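Local atomic coordinates of spore germination lipase LipC (Metagenome, PDB entry 6NKD), a protein that probably hydrolyses lipid esters as a GDSL-family lipase and may take part in spore germination. Residues F25-K30 against V41-F46; I75-C80 against K109-M114; Q86-Y91 against E144-W149; N135-F140 against I169-V174. All blocks are in the same frame, centred on the assembly; numbering follows the deposited sequence.

Contact 1 (F25-K30 against V41-F46); sequences FVQRYK and VSLIVF. With SO4 (sulfate ion), chain D.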
# COMPACT_ATOMS: atom_id res chain seq x y z
N PHE A 25 -12.51 -6.50 11.15
CA PHE A 25 -13.54 -7.23 11.89
C PHE A 25 -13.39 -8.74 11.76
O PHE A 25 -13.87 -9.47 12.64
CB PHE A 25 -14.94 -6.80 11.45
CG PHE A 25 -15.47 -7.53 10.24
CD1 PHE A 25 -16.21 -8.70 10.38
CD2 PHE A 25 -15.26 -7.04 8.96
CE1 PHE A 25 -16.70 -9.37 9.27
CE2 PHE A 25 -15.75 -7.70 7.84
CZ PHE A 25 -16.48 -8.87 8.00
N VAL A 26 -12.75 -9.24 10.70
CA VAL A 26 -12.74 -10.68 10.47
C VAL A 26 -11.79 -11.38 11.43
O VAL A 26 -12.05 -12.51 11.86
CB VAL A 26 -12.40 -11.00 9.00
CG1 VAL A 26 -13.25 -10.16 8.06
CG2 VAL A 26 -10.92 -10.80 8.70
N GLN A 27 -10.69 -10.73 11.80
CA GLN A 27 -9.74 -11.33 12.73
C GLN A 27 -10.06 -11.03 14.18
O GLN A 27 -9.67 -11.81 15.06
CB GLN A 27 -8.31 -10.88 12.41
CG GLN A 27 -8.20 -9.47 11.87
CD GLN A 27 -8.27 -9.41 10.36
OE1 GLN A 27 -8.82 -8.46 9.79
NE2 GLN A 27 -7.72 -10.42 9.70
N ARG A 28 -10.76 -9.93 14.46
CA ARG A 28 -11.32 -9.74 15.79
C ARG A 28 -12.44 -10.74 16.05
O ARG A 28 -12.61 -11.21 17.18
CB ARG A 28 -11.82 -8.30 15.96
CG ARG A 28 -10.73 -7.25 15.82
CD ARG A 28 -11.32 -5.86 15.68
NE ARG A 28 -10.32 -4.89 15.25
CZ ARG A 28 -9.65 -4.09 16.07
NH1 ARG A 28 -8.75 -3.24 15.59
NH2 ARG A 28 -9.88 -4.13 17.38
N TYR A 29 -13.21 -11.07 15.01
CA TYR A 29 -14.23 -12.11 15.14
C TYR A 29 -13.60 -13.49 15.26
O TYR A 29 -14.16 -14.37 15.92
CB TYR A 29 -15.19 -12.04 13.95
CG TYR A 29 -16.28 -13.09 13.93
CD1 TYR A 29 -16.99 -13.42 15.07
CD2 TYR A 29 -16.61 -13.74 12.74
CE1 TYR A 29 -17.99 -14.38 15.04
CE2 TYR A 29 -17.61 -14.69 12.70
CZ TYR A 29 -18.30 -15.01 13.86
OH TYR A 29 -19.29 -15.96 13.82
N LYS A 30 -12.44 -13.69 14.63
CA LYS A 30 -11.75 -14.97 14.76
C LYS A 30 -11.25 -15.19 16.19
O LYS A 30 -11.35 -16.30 16.72
CB LYS A 30 -10.59 -15.04 13.76
CG LYS A 30 -9.46 -15.98 14.16
CD LYS A 30 -8.39 -16.03 13.08
CE LYS A 30 -7.02 -16.33 13.67
NZ LYS A 30 -7.01 -17.61 14.44
N VAL A 41 -8.60 -21.48 15.53
CA VAL A 41 -9.32 -21.24 14.29
C VAL A 41 -8.32 -20.89 13.20
O VAL A 41 -7.45 -20.03 13.40
CB VAL A 41 -10.38 -20.13 14.43
CG1 VAL A 41 -10.89 -19.70 13.07
CG2 VAL A 41 -11.52 -20.60 15.31
N SER A 42 -8.43 -21.55 12.05
CA SER A 42 -7.66 -21.20 10.87
C SER A 42 -8.49 -20.27 9.99
O SER A 42 -9.68 -20.51 9.77
CB SER A 42 -7.26 -22.45 10.08
OG SER A 42 -6.52 -22.10 8.92
N LEU A 43 -7.86 -19.20 9.50
CA LEU A 43 -8.55 -18.15 8.77
C LEU A 43 -8.02 -18.07 7.34
O LEU A 43 -6.81 -18.06 7.12
CB LEU A 43 -8.38 -16.80 9.47
CG LEU A 43 -8.84 -15.56 8.70
CD1 LEU A 43 -10.32 -15.64 8.36
CD2 LEU A 43 -8.54 -14.29 9.49
N ILE A 44 -8.94 -18.02 6.38
CA ILE A 44 -8.63 -17.75 4.98
C ILE A 44 -9.52 -16.61 4.52
O ILE A 44 -10.72 -16.60 4.80
CB ILE A 44 -8.83 -19.00 4.09
CG1 ILE A 44 -8.03 -20.19 4.63
CG2 ILE A 44 -8.42 -18.70 2.67
CD1 ILE A 44 -8.84 -21.14 5.49
N VAL A 45 -8.94 -15.64 3.81
CA VAL A 45 -9.64 -14.43 3.41
C VAL A 45 -9.51 -14.25 1.91
O VAL A 45 -8.39 -14.17 1.38
CB VAL A 45 -9.11 -13.19 4.15
CG1 VAL A 45 -9.70 -11.92 3.55
CG2 VAL A 45 -9.42 -13.28 5.63
N PHE A 46 -10.64 -14.17 1.22
CA PHE A 46 -10.69 -13.82 -0.20
C PHE A 46 -11.47 -12.51 -0.30
O PHE A 46 -12.70 -12.51 -0.25
CB PHE A 46 -11.35 -14.91 -1.03
CG PHE A 46 -10.69 -16.25 -0.92
CD1 PHE A 46 -9.49 -16.51 -1.57
CD2 PHE A 46 -11.28 -17.27 -0.19
CE1 PHE A 46 -8.89 -17.74 -1.48
CE2 PHE A 46 -10.68 -18.51 -0.09
CZ PHE A 46 -9.48 -18.75 -0.74
S SO4 D . -5.36 -14.95 17.44
O1 SO4 D . -4.99 -15.93 16.42
O2 SO4 D . -6.20 -13.92 16.83
O3 SO4 D . -6.10 -15.60 18.51
O4 SO4 D . -4.15 -14.33 17.98
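K30 carries this contact, its long side chain laid across L43 and its amine delivered to the backbone of V41. CG stands anti to the backbone N (chi1 155°) and the chain runs on extended, with CD resting 3.7 Å from L43 CB. The bend comes at chi4 (57°), which turns NZ onto V41 O, a hydrogen bond of 2.7 Å. The same amine has a salt-bridge partner in E34, one turn further along the helix, and a weak, 3.3 Å bond from NZ to O1 of a sulfate. Toward the N-terminal end of the helix the interface is apolar. V26 CG2 faces both L43 CD2 (4.3 Å) and V45 CG2 (4.2 Å). Q27 crosses L43 with NE2 4.0 Å from L43 CD2, while its OE1 turns back to G24 N. Residues 25-30 run nearly antiparallel to 41-46 (167°); they belong to helix 25-37 and strand 41-47, a beta-alpha-beta crossover from strand 3-9, the strand's parallel neighbour. On the helix's other flank F25, R28 and Y29 meet helix 192-204, and at the sheet edge V41 O and S42 OG make weak hydrogen bonds with S42 OG and V41 O of the second subunit.

Contact 2 (I75-C80 against K109-M114); sequences ITITGC and KNYSGM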
# COMPACT_ATOMS: atom_id res chain seq x y z
N ILE A 75 -18.68 -18.96 7.64
CA ILE A 75 -18.49 -18.15 6.45
C ILE A 75 -19.11 -16.78 6.69
O ILE A 75 -20.26 -16.69 7.15
CB ILE A 75 -19.12 -18.81 5.20
CG1 ILE A 75 -18.59 -20.23 5.01
CG2 ILE A 75 -18.86 -17.97 3.96
CD1 ILE A 75 -19.16 -20.93 3.79
N THR A 76 -18.36 -15.73 6.39
CA THR A 76 -18.85 -14.36 6.46
C THR A 76 -18.76 -13.72 5.08
O THR A 76 -17.78 -13.92 4.36
CB THR A 76 -18.07 -13.53 7.48
OG1 THR A 76 -16.67 -13.60 7.19
CG2 THR A 76 -18.32 -14.04 8.89
N ILE A 77 -19.79 -12.96 4.72
CA ILE A 77 -19.88 -12.33 3.41
C ILE A 77 -20.22 -10.86 3.59
O ILE A 77 -21.13 -10.52 4.35
CB ILE A 77 -20.92 -13.02 2.51
CG1 ILE A 77 -20.63 -14.52 2.40
CG2 ILE A 77 -20.95 -12.38 1.13
CD1 ILE A 77 -21.60 -15.27 1.51
N THR A 78 -19.49 -10.00 2.88
CA THR A 78 -19.81 -8.58 2.80
C THR A 78 -19.91 -8.18 1.34
O THR A 78 -19.35 -8.84 0.46
CB THR A 78 -18.75 -7.71 3.50
OG1 THR A 78 -17.51 -7.79 2.79
CG2 THR A 78 -18.54 -8.16 4.93
N GLY A 79 -20.65 -7.11 1.08
CA GLY A 79 -20.79 -6.63 -0.28
C GLY A 79 -21.88 -5.60 -0.39
O GLY A 79 -22.56 -5.26 0.58
N CYS A 80 -22.03 -5.09 -1.62
CA CYS A 80 -23.01 -4.10 -2.05
C CYS A 80 -22.78 -2.72 -1.44
O CYS A 80 -23.57 -1.80 -1.72
CB CYS A 80 -24.46 -4.54 -1.76
SG CYS A 80 -25.70 -3.89 -2.91
N LYS A 109 -30.19 -10.63 -5.21
CA LYS A 109 -30.18 -11.82 -6.06
C LYS A 109 -28.86 -12.56 -5.97
O LYS A 109 -28.84 -13.80 -5.92
CB LYS A 109 -30.47 -11.41 -7.50
CG LYS A 109 -30.07 -12.43 -8.55
CD LYS A 109 -30.12 -11.81 -9.94
CE LYS A 109 -29.28 -10.54 -10.01
NZ LYS A 109 -29.40 -9.83 -11.31
N ASN A 110 -27.74 -11.83 -5.94
CA ASN A 110 -26.43 -12.48 -5.85
C ASN A 110 -26.22 -13.11 -4.48
O ASN A 110 -25.63 -14.19 -4.37
CB ASN A 110 -25.32 -11.48 -6.15
CG ASN A 110 -25.40 -10.94 -7.56
OD1 ASN A 110 -25.91 -11.60 -8.47
ND2 ASN A 110 -24.88 -9.73 -7.76
N TYR A 111 -26.69 -12.45 -3.41
CA TYR A 111 -26.62 -13.04 -2.08
C TYR A 111 -27.37 -14.37 -2.03
O TYR A 111 -26.86 -15.36 -1.51
CB TYR A 111 -27.18 -12.07 -1.04
CG TYR A 111 -26.16 -11.10 -0.48
CD1 TYR A 111 -25.22 -11.52 0.45
CD2 TYR A 111 -26.16 -9.77 -0.87
CE1 TYR A 111 -24.29 -10.64 0.97
CE2 TYR A 111 -25.23 -8.88 -0.35
CZ TYR A 111 -24.30 -9.32 0.57
OH TYR A 111 -23.38 -8.43 1.09
N SER A 112 -28.59 -14.40 -2.58
CA SER A 112 -29.32 -15.65 -2.67
C SER A 112 -28.62 -16.65 -3.58
O SER A 112 -28.72 -17.86 -3.37
CB SER A 112 -30.74 -15.39 -3.17
OG SER A 112 -31.43 -16.60 -3.42
N GLY A 113 -27.88 -16.16 -4.58
CA GLY A 113 -27.18 -17.06 -5.48
C GLY A 113 -25.99 -17.72 -4.82
O GLY A 113 -25.79 -18.93 -4.94
N MSE A 114 -25.17 -16.94 -4.12
CA MSE A 114 -24.00 -17.49 -3.45
C MSE A 114 -24.40 -18.36 -2.27
O MSE A 114 -23.70 -19.30 -1.92
CB MSE A 114 -23.05 -16.36 -3.00
CG MSE A 114 -23.66 -15.37 -2.04
SE MSE A 114 -22.53 -13.79 -1.80
CE MSE A 114 -22.50 -13.15 -3.63
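I77 points its branched side chain from the end of a strand into the angle between Y111 and M114, which lie three residues apart, about one turn, on the helix. Its CG2 branch does most of the touching. Being anti to the backbone N, CG2 reaches 3.8 Å from Y111 CE1 and also lies 3.6 Å from the selenium of M114, a selenomethionine here. The other branch, CG1, leads to CD1, which approaches the same selenium at 3.7 Å, so both methyls of I77 touch SE from the same side. On the helix side, M114 has CG between its backbone N and carbonyl carbon, and the chain then extends (chi2 -169°) to carry SE out to I77. Both Y111 and M114 pass I77 running in the opposite direction to it. The tyrosine ring passes I77 CG2 obliquely, and its hydroxyl reaches the G79 backbone. There Y111 OH gives a weak hydrogen bond to G79 O, 3.3 Å long. One residue later C80 forms a disulfide with C107, which joins the loop to helix 98-122 one turn before Y111. This loop leads to N82, which by similarity binds substrate, and T78 on its other side bonds D10 and T13, around the putative nucleophile S11. The contact lays helix 98-122 against strand 74-77, in the middle of the parallel sheet between strands 3-9 and 130-134, while helix 53-59 packs on Y111 and M114 from the flank.

Contact 3 (Q86-Y91 against E144-W149); sequences QSLEIY and ELADKW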
# COMPACT_ATOMS: atom_id res chain seq x y z
N GLN A 86 -21.96 4.36 -5.64
CA GLN A 86 -22.19 4.61 -7.06
C GLN A 86 -23.60 5.13 -7.31
O GLN A 86 -23.80 6.03 -8.14
CB GLN A 86 -21.95 3.33 -7.87
CG GLN A 86 -20.50 2.86 -7.89
CD GLN A 86 -20.33 1.58 -8.69
OE1 GLN A 86 -21.30 1.00 -9.17
NE2 GLN A 86 -19.08 1.14 -8.84
N SER A 87 -24.59 4.59 -6.59
CA SER A 87 -25.97 5.01 -6.81
C SER A 87 -26.21 6.43 -6.33
O SER A 87 -26.93 7.20 -6.97
CB SER A 87 -26.92 4.04 -6.12
OG SER A 87 -26.83 2.74 -6.69
N LEU A 88 -25.60 6.81 -5.19
CA LEU A 88 -25.77 8.16 -4.69
C LEU A 88 -25.19 9.19 -5.65
O LEU A 88 -25.74 10.29 -5.79
CB LEU A 88 -25.11 8.30 -3.31
CG LEU A 88 -25.93 7.82 -2.12
CD1 LEU A 88 -25.20 8.11 -0.82
CD2 LEU A 88 -27.31 8.47 -2.12
N GLU A 89 -24.10 8.85 -6.33
CA GLU A 89 -23.54 9.76 -7.33
C GLU A 89 -24.37 9.79 -8.60
O GLU A 89 -24.48 10.84 -9.24
CB GLU A 89 -22.09 9.36 -7.65
CG GLU A 89 -21.18 9.29 -6.43
CD GLU A 89 -21.10 10.60 -5.67
OE1 GLU A 89 -21.14 11.67 -6.32
OE2 GLU A 89 -21.00 10.56 -4.43
N ILE A 90 -24.97 8.66 -8.98
CA ILE A 90 -25.85 8.65 -10.14
C ILE A 90 -27.13 9.42 -9.83
O ILE A 90 -27.64 10.17 -10.67
CB ILE A 90 -26.14 7.21 -10.60
CG1 ILE A 90 -24.86 6.54 -11.10
CG2 ILE A 90 -27.20 7.20 -11.69
CD1 ILE A 90 -25.06 5.11 -11.56
N TYR A 91 -27.66 9.25 -8.62
CA TYR A 91 -28.85 10.01 -8.23
C TYR A 91 -28.57 11.50 -8.18
O TYR A 91 -29.45 12.31 -8.48
CB TYR A 91 -29.38 9.52 -6.88
CG TYR A 91 -30.63 10.25 -6.43
CD1 TYR A 91 -31.89 9.79 -6.79
CD2 TYR A 91 -30.55 11.40 -5.65
CE1 TYR A 91 -33.04 10.45 -6.38
CE2 TYR A 91 -31.68 12.07 -5.25
CZ TYR A 91 -32.92 11.59 -5.61
OH TYR A 91 -34.06 12.26 -5.20
N GLU A 144 -31.50 11.55 3.96
CA GLU A 144 -32.64 10.65 4.19
C GLU A 144 -32.76 9.61 3.09
O GLU A 144 -33.14 8.47 3.35
CB GLU A 144 -33.93 11.46 4.32
CG GLU A 144 -34.10 12.15 5.66
CD GLU A 144 -35.55 12.27 6.07
OE1 GLU A 144 -35.84 12.94 7.08
OE2 GLU A 144 -36.41 11.68 5.38
N LEU A 145 -32.44 9.99 1.85
CA LEU A 145 -32.53 9.03 0.75
C LEU A 145 -31.54 7.89 0.94
O LEU A 145 -31.84 6.74 0.61
CB LEU A 145 -32.28 9.73 -0.58
CG LEU A 145 -32.49 8.83 -1.81
CD1 LEU A 145 -33.97 8.59 -2.06
CD2 LEU A 145 -31.82 9.42 -3.03
N ALA A 146 -30.35 8.19 1.48
CA ALA A 146 -29.39 7.14 1.77
C ALA A 146 -29.91 6.22 2.88
O ALA A 146 -29.73 5.00 2.81
CB ALA A 146 -28.05 7.75 2.16
N ASP A 147 -30.56 6.79 3.89
CA ASP A 147 -31.10 5.97 4.97
C ASP A 147 -32.28 5.14 4.48
O ASP A 147 -32.41 3.96 4.84
CB ASP A 147 -31.52 6.86 6.14
CG ASP A 147 -31.79 6.06 7.40
OD1 ASP A 147 -30.81 5.56 8.00
OD2 ASP A 147 -32.96 5.95 7.80
N LYS A 148 -33.15 5.73 3.66
CA LYS A 148 -34.29 4.99 3.13
C LYS A 148 -33.84 3.87 2.19
O LYS A 148 -34.37 2.76 2.24
CB LYS A 148 -35.24 5.94 2.40
CG LYS A 148 -36.47 5.28 1.80
CD LYS A 148 -37.36 6.31 1.12
CE LYS A 148 -38.67 5.70 0.64
NZ LYS A 148 -39.58 6.72 0.05
N TRP A 149 -32.85 4.15 1.34
CA TRP A 149 -32.36 3.14 0.41
C TRP A 149 -31.77 1.95 1.15
O TRP A 149 -32.06 0.80 0.83
CB TRP A 149 -31.33 3.76 -0.53
CG TRP A 149 -31.91 4.42 -1.75
CD1 TRP A 149 -33.22 4.42 -2.13
CD2 TRP A 149 -31.20 5.16 -2.75
NE1 TRP A 149 -33.37 5.12 -3.31
CE2 TRP A 149 -32.14 5.59 -3.70
CE3 TRP A 149 -29.85 5.51 -2.92
CZ2 TRP A 149 -31.78 6.34 -4.82
CZ3 TRP A 149 -29.50 6.26 -4.03
CH2 TRP A 149 -30.46 6.67 -4.96
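S87 and Y91, which both touch the indole of W149, are joined to each other by a 2.7 Å backbone bond from Y91 N to S87 O; the serine hydroxyl is taken up by D83 O, and S87 CB lies near W149 CZ3. Across the interface itself everything is apolar or aromatic. Y91 has CG anti to the backbone N, and its ring and the L145 side chain reach toward each other tip to tip. L145 CD2 sits squarely over the ring, 3.3 Å from the centroid of Y91, in a CH-pi contact only 7° off the ring normal. W149 turns its edge to a face of Y91, an offset edge-to-face pair with planes at 88° and the Y91 and W149 six-membered ring centroids 5.5 Å apart. The indole rim also presses on the tyrosine stem, with W149 CH2 3.6 Å from Y91 CB. L145 serves both rings, because its CG lies over the face of W149. L88 closes the other end, CD2 at 3.7 Å from W149 CZ3 and CD1 against the methyl of A146. Segments 86-91 and 144-149, on helices 81-94 and 144-157, run at 135° to each other. F100 of helix 98-122 stacks on W149 and touches S87, making a third wall, and D147 OD1 hydrogen-bonds Y172 OH of helix 171-175 and, weakly, N138 ND2 of the loop after strand 130-134.

Contact 4 (N135-F140 against I169-V174); sequences NLYNPF and IDTYAV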
# COMPACT_ATOMS: atom_id res chain seq x y z
N ASN A 135 -25.39 -6.81 6.88
CA ASN A 135 -26.12 -5.86 6.05
C ASN A 135 -25.34 -4.55 5.94
O ASN A 135 -24.20 -4.43 6.41
CB ASN A 135 -27.53 -5.63 6.61
CG ASN A 135 -27.54 -5.09 8.03
OD1 ASN A 135 -26.58 -4.48 8.50
ND2 ASN A 135 -28.65 -5.30 8.72
N LEU A 136 -25.95 -3.57 5.30
CA LEU A 136 -25.30 -2.30 5.04
C LEU A 136 -25.63 -1.28 6.12
O LEU A 136 -26.77 -1.20 6.58
CB LEU A 136 -25.71 -1.75 3.67
CG LEU A 136 -25.37 -2.62 2.46
CD1 LEU A 136 -25.88 -1.98 1.18
CD2 LEU A 136 -23.87 -2.86 2.38
N TYR A 137 -24.62 -0.52 6.53
CA TYR A 137 -24.82 0.63 7.39
C TYR A 137 -24.92 1.90 6.55
O TYR A 137 -24.50 1.93 5.39
CB TYR A 137 -23.68 0.76 8.41
CG TYR A 137 -22.31 0.89 7.79
CD1 TYR A 137 -21.80 2.14 7.43
CD2 TYR A 137 -21.51 -0.22 7.58
CE1 TYR A 137 -20.54 2.26 6.87
CE2 TYR A 137 -20.25 -0.11 7.02
CZ TYR A 137 -19.77 1.14 6.67
OH TYR A 137 -18.52 1.27 6.11
N ASN A 138 -25.49 2.95 7.14
CA ASN A 138 -25.64 4.21 6.44
C ASN A 138 -24.54 5.17 6.88
O ASN A 138 -24.63 5.75 7.97
CB ASN A 138 -27.02 4.82 6.72
CG ASN A 138 -27.23 6.14 6.00
OD1 ASN A 138 -26.59 6.41 4.98
ND2 ASN A 138 -28.12 6.97 6.52
N PRO A 139 -23.49 5.37 6.07
CA PRO A 139 -22.42 6.30 6.48
C PRO A 139 -22.82 7.76 6.39
O PRO A 139 -22.09 8.61 6.93
CB PRO A 139 -21.29 5.97 5.51
CG PRO A 139 -21.99 5.49 4.28
CD PRO A 139 -23.23 4.78 4.75
N PHE A 140 -23.94 8.08 5.74
CA PHE A 140 -24.40 9.46 5.59
C PHE A 140 -25.77 9.58 6.25
O PHE A 140 -26.81 9.53 5.57
CB PHE A 140 -24.45 9.87 4.12
CG PHE A 140 -23.17 9.60 3.38
CD1 PHE A 140 -22.02 10.30 3.69
CD2 PHE A 140 -23.13 8.65 2.37
CE1 PHE A 140 -20.84 10.05 3.01
CE2 PHE A 140 -21.95 8.41 1.68
CZ PHE A 140 -20.81 9.11 2.01
N ILE A 169 -26.50 -10.15 10.00
CA ILE A 169 -25.98 -9.32 11.08
C ILE A 169 -26.42 -7.88 10.87
O ILE A 169 -26.25 -7.31 9.78
CB ILE A 169 -24.44 -9.43 11.15
CG1 ILE A 169 -24.03 -10.90 11.28
CG2 ILE A 169 -23.90 -8.61 12.31
CD1 ILE A 169 -24.60 -11.59 12.51
N ASP A 170 -26.99 -7.28 11.92
CA ASP A 170 -27.54 -5.93 11.83
C ASP A 170 -26.41 -4.92 12.01
O ASP A 170 -26.24 -4.30 13.06
CB ASP A 170 -28.64 -5.73 12.87
CG ASP A 170 -29.52 -4.53 12.58
OD1 ASP A 170 -29.25 -3.82 11.58
OD2 ASP A 170 -30.47 -4.29 13.35
N THR A 171 -25.62 -4.76 10.94
CA THR A 171 -24.56 -3.76 10.96
C THR A 171 -25.13 -2.35 11.04
O THR A 171 -24.48 -1.45 11.58
CB THR A 171 -23.69 -3.89 9.71
OG1 THR A 171 -23.73 -5.23 9.22
CG2 THR A 171 -22.25 -3.52 10.03
N TYR A 172 -26.33 -2.15 10.51
CA TYR A 172 -26.96 -0.83 10.54
C TYR A 172 -27.18 -0.35 11.97
O TYR A 172 -26.88 0.80 12.31
CB TYR A 172 -28.27 -0.87 9.76
CG TYR A 172 -29.07 0.42 9.77
CD1 TYR A 172 -28.86 1.39 8.79
CD2 TYR A 172 -30.03 0.66 10.74
CE1 TYR A 172 -29.59 2.57 8.80
CE2 TYR A 172 -30.76 1.83 10.75
CZ TYR A 172 -30.54 2.78 9.78
OH TYR A 172 -31.27 3.95 9.79
N ALA A 173 -27.71 -1.23 12.83
CA ALA A 173 -27.96 -0.86 14.21
C ALA A 173 -26.66 -0.60 14.97
O ALA A 173 -26.65 0.19 15.92
CB ALA A 173 -28.77 -1.94 14.92
N VAL A 174 -25.57 -1.27 14.58
CA VAL A 174 -24.29 -1.05 15.24
C VAL A 174 -23.79 0.37 14.98
O VAL A 174 -23.31 1.05 15.90
CB VAL A 174 -23.26 -2.10 14.77
CG1 VAL A 174 -21.86 -1.70 15.19
CG2 VAL A 174 -23.61 -3.47 15.32
O HOH W 1 -25.97 2.45 10.30
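I169 ends the edge strand of the parallel sheet in this SGNH-type alpha/beta fold, and its carbonyl is the first thing N135 meets. N135 N gives I169 O a nearly straight bond, 3.1 Å long with an N-H...O angle of 176°, the two chains running almost parallel beyond their adjacent strands. D170 follows as the N-cap of helix 171-175: its OD1 accepts a weak bond from A173 N and also takes N135 ND2 at 3.3 Å. That amide N-H comes from above the carboxylate plane, and the two flat groups stand 85° apart. T171 opens the helix. Its N makes a weak bond to N135 OD1, and its CG2 lies 4.2 Å from Y137 CD2. Y172 N grips the same oxygen, N135 OD1, at 3.1 Å, so one buried carbonyl oxygen accepts from two N-H groups of the first helical turn, a place where the helix end would be expected to strengthen the pairing. In N135, CG stands between the backbone N and carbonyl carbon (chi1 60°), which brings the amide carbon up to the helix start. Y137 OH bonds V188 O, and the Y137 side chain is about 5 Å from that of H189, an active-site residue by similarity. N138 forms an Asx turn with F140 N and sets CB 4.0 Å from Y172 CE1. A water completes the join, accepting from N138 N and donating to Y172 O at 2.8 Å.

Overall arrangement
From the N terminus, contact 1 closes first, over the rest of helix 25-37 and the turn into strand 41-47 at one sheet edge, and is finished before any other opens. Contact 2 then spans from central strand 74-77 to helix 98-122. Contact 3 starts inside that span, on helix 81-94, and ends beyond it on helix 144-157, so the two cross. Contact 4 crosses contact 3, linking the loop after strand 130-134 to the start of helix 171-175, but only follows contact 2. None nests in another. Contact 1 touches contact 2 through F25 and T78, contact 2 touches contact 4 through G79 and L136, and contacts 3 and 4 meet through D147 with Y172 and L88 with F140.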